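Local coordinates for protein beta-L-arabinobiosidase (Bacteroides thetaiotaomicron, PDB 5MQR) that hydrolyses glycosidic bonds, probably those of arabinose-containing side chains of plant pectin, and may also have exo-alpha-sialidase activity, at residues A[805-810]-A[883-887]. Residues are numbered along the deposited sequence; the frame is centred on the assembly and turned at random.
Sequences MEESIS and VREAI
Glu885 holds Ser810 through both carboxylate oxygens. The serine hydroxyl OG donates to Glu885 OE1 over only 2.5 Å, arriving on the syn side and close to the carboxylate plane. Glu885 OE2 accepts the backbone N-H of Ser810, with 3.0 Å between OE2 and Ser810 N. That bond is nearly straight (174° at the hydrogen) but meets OE2 from above the plane, 48° out of it. With CG anti to its carbonyl carbon (chi1 -64°) and the chain extended beyond, Glu885 lays its carboxylate against the 808-810 bend. A water completes the grip: it accepts from Ile809 N at 2.8 Å and donates to Glu885 OE2 at 2.6 Å. With an alanine here in place of the glutamate, the buried N-H of Ser810 and the water on Ile809 N would probably lose the carboxylate oxygen that both meet, and the serine hydroxyl would depend on Thr874, its further partner. Ser808 OG is bonded to Asp800.

Apolar packing flanks this polar centre. Val883 sets CG1 against Ser810 CB (3.6 Å) and CG2 against Ile809 CG2 (3.7 Å). Past the carboxylate, Met805, present as selenomethionine, brings its SE to within 3.5 Å of Ile887 CG2.

The contact ties two loops of the MGH1-like glycoside hydrolase domain, probably an (alpha/alpha)6 barrel: one joins helix 768-788 to helix 820-839, the other precedes helix 890-893. Met805 and Ile887 both rest on the start of helix 820-839 at Thr821, and Met805 also touches Phe949 and Gln953 of helix 948-964.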
HETATM    1  N   MSE A 805      20.631 -23.206 -33.903  1.00 28.29           N
HETATM    2  CA  MSE A 805      20.742 -21.995 -34.696  1.00 29.13           C
HETATM    3  C   MSE A 805      21.223 -22.285 -36.097  1.00 30.65           C
HETATM    4  O   MSE A 805      22.201 -21.703 -36.581  1.00 30.46           O
HETATM    5  CB  MSE A 805      21.611 -20.957 -33.976  1.00 29.61           C
HETATM    6  CG  MSE A 805      21.255 -20.802 -32.503  1.00 29.75           C
HETATM    7 SE   MSE A 805      22.429 -19.462 -31.686  1.00 30.81          SE
HETATM    8  CE  MSE A 805      21.620 -19.452 -29.890  1.00 29.06           C
ATOM      9  N   GLU A 806      20.499 -23.156 -36.790  1.00 32.29           N
ATOM     10  CA  GLU A 806      20.803 -23.436 -38.194  1.00 34.15           C
ATOM     11  C   GLU A 806      20.773 -22.176 -39.091  1.00 33.58           C
ATOM     12  O   GLU A 806      20.024 -21.225 -38.838  1.00 31.83           O
ATOM     13  CB  GLU A 806      19.849 -24.503 -38.733  1.00 36.44           C
ATOM     14  CG  GLU A 806      18.419 -24.025 -38.916  1.00 38.35           C
ATOM     15  CD  GLU A 806      17.464 -25.062 -39.521  1.00 41.48           C
ATOM     16  OE1 GLU A 806      17.877 -26.228 -39.824  1.00 44.24           O
ATOM     17  OE2 GLU A 806      16.272 -24.668 -39.718  1.00 43.36           O
ATOM     18  N   GLU A 807      21.599 -22.207 -40.140  1.00 34.55           N
ATOM     19  CA  GLU A 807      21.731 -21.123 -41.120  1.00 35.55           C
ATOM     20  C   GLU A 807      22.184 -19.780 -40.517  1.00 34.19           C
ATOM     21  O   GLU A 807      21.776 -18.716 -40.994  1.00 33.58           O
ATOM     22  CB  GLU A 807      20.434 -20.890 -41.926  1.00 37.83           C
ATOM     23  CG  GLU A 807      19.574 -22.091 -42.279  1.00 39.96           C
ATOM     24  CD  GLU A 807      20.334 -23.257 -42.856  1.00 42.01           C
ATOM     25  OE1 GLU A 807      21.211 -23.056 -43.716  1.00 42.51           O
ATOM     26  OE2 GLU A 807      20.026 -24.392 -42.415  1.00 45.05           O
ATOM     27  N   SER A 808      23.018 -19.826 -39.482  1.00 32.74           N
ATOM     28  CA  SER A 808      23.662 -18.627 -38.990  1.00 32.44           C
ATOM     29  C   SER A 808      24.710 -18.214 -40.022  1.00 32.91           C
ATOM     30  O   SER A 808      25.152 -19.036 -40.813  1.00 32.42           O
ATOM     31  CB  SER A 808      24.316 -18.874 -37.627  1.00 32.33           C
ATOM     32  OG  SER A 808      25.497 -19.656 -37.727  1.00 32.45           O
ATOM     33  N   ILE A 809      25.097 -16.941 -39.996  1.00 33.10           N
ATOM     34  CA  ILE A 809      26.155 -16.435 -40.857  1.00 33.65           C
ATOM     35  C   ILE A 809      27.502 -17.040 -40.448  1.00 34.76           C
ATOM     36  O   ILE A 809      28.193 -17.629 -41.296  1.00 35.29           O
ATOM     37  CB  ILE A 809      26.229 -14.893 -40.853  1.00 33.46           C
ATOM     38  CG1 ILE A 809      24.932 -14.319 -41.459  1.00 33.27           C
ATOM     39  CG2 ILE A 809      27.444 -14.403 -41.653  1.00 34.00           C
ATOM     40  CD1 ILE A 809      24.751 -12.818 -41.303  1.00 33.21           C
ATOM     41  N   SER A 810      27.876 -16.933 -39.167  1.00 33.73           N
ATOM     42  CA  SER A 810      29.206 -17.429 -38.759  1.00 34.32           C
ATOM     43  C   SER A 810      29.270 -18.940 -38.963  1.00 34.37           C
ATOM     44  O   SER A 810      30.297 -19.498 -39.318  1.00 34.24           O
ATOM     45  CB  SER A 810      29.560 -17.058 -37.319  1.00 33.94           C
ATOM     46  OG  SER A 810      28.742 -17.720 -36.379  1.00 32.75           O
ATOM     47  N   VAL A 883      31.682 -11.559 -38.367  1.00 34.09           N
ATOM     48  CA  VAL A 883      30.285 -11.180 -38.338  1.00 32.70           C
ATOM     49  C   VAL A 883      29.854 -10.982 -36.886  1.00 31.80           C
ATOM     50  O   VAL A 883      30.077 -11.846 -36.028  1.00 31.44           O
ATOM     51  CB  VAL A 883      29.389 -12.212 -39.073  1.00 32.52           C
ATOM     52  CG1 VAL A 883      29.514 -13.617 -38.497  1.00 32.00           C
ATOM     53  CG2 VAL A 883      27.934 -11.742 -39.090  1.00 32.10           C
ATOM     54  N   ARG A 884      29.277  -9.820 -36.607  1.00 31.15           N
ATOM     55  CA  ARG A 884      28.704  -9.550 -35.306  1.00 30.56           C
ATOM     56  C   ARG A 884      27.321 -10.200 -35.259  1.00 29.72           C
ATOM     57  O   ARG A 884      26.440  -9.873 -36.087  1.00 29.69           O
ATOM     58  CB  ARG A 884      28.579  -8.054 -35.051  1.00 30.69           C
ATOM     59  CG  ARG A 884      29.880  -7.268 -35.092  1.00 31.52           C
ATOM     60  CD  ARG A 884      29.599  -5.843 -34.656  1.00 31.65           C
ATOM     61  NE  ARG A 884      30.771  -4.971 -34.685  1.00 32.74           N
ATOM     62  CZ  ARG A 884      31.325  -4.447 -35.780  1.00 33.09           C
ATOM     63  NH1 ARG A 884      30.842  -4.708 -36.996  1.00 33.45           N
ATOM     64  NH2 ARG A 884      32.387  -3.663 -35.654  1.00 33.71           N
ATOM     65  N   GLU A 885      27.146 -11.117 -34.313  1.00 28.75           N
ATOM     66  CA  GLU A 885      25.870 -11.829 -34.131  1.00 28.10           C
ATOM     67  C   GLU A 885      25.363 -11.633 -32.712  1.00 26.74           C
ATOM     68  O   GLU A 885      26.111 -11.238 -31.832  1.00 26.20           O
ATOM     69  CB  GLU A 885      26.036 -13.326 -34.438  1.00 28.54           C
ATOM     70  CG  GLU A 885      26.407 -13.625 -35.887  1.00 29.90           C
ATOM     71  CD  GLU A 885      26.792 -15.079 -36.124  1.00 30.49           C
ATOM     72  OE1 GLU A 885      27.685 -15.614 -35.420  1.00 31.34           O
ATOM     73  OE2 GLU A 885      26.191 -15.694 -37.027  1.00 30.94           O
ATOM     74  N   ALA A 886      24.097 -11.950 -32.489  1.00 25.82           N
ATOM     75  CA  ALA A 886      23.522 -11.856 -31.145  1.00 25.55           C
ATOM     76  C   ALA A 886      24.261 -12.770 -30.168  1.00 25.57           C
ATOM     77  O   ALA A 886      24.339 -12.447 -28.967  1.00 24.58           O
ATOM     78  CB  ALA A 886      22.036 -12.203 -31.160  1.00 24.88           C
ATOM     79  N   ILE A 887      24.801 -13.890 -30.687  1.00 25.90           N
ATOM     80  CA  ILE A 887      25.542 -14.824 -29.847  1.00 26.45           C
ATOM     81  C   ILE A 887      26.761 -14.177 -29.199  1.00 26.53           C
ATOM     82  O   ILE A 887      27.210 -14.645 -28.181  1.00 26.68           O
ATOM     83  CB  ILE A 887      25.952 -16.143 -30.549  1.00 27.05           C
ATOM     84  CG1 ILE A 887      26.877 -15.902 -31.750  1.00 27.70           C
ATOM     85  CG2 ILE A 887      24.712 -16.929 -30.941  1.00 26.87           C
ATOM     86  CD1 ILE A 887      27.573 -17.170 -32.252  1.00 28.16           C
TER
HETATM   87  O   HOH W   1      23.837 -15.250 -38.121  1.00 27.11           O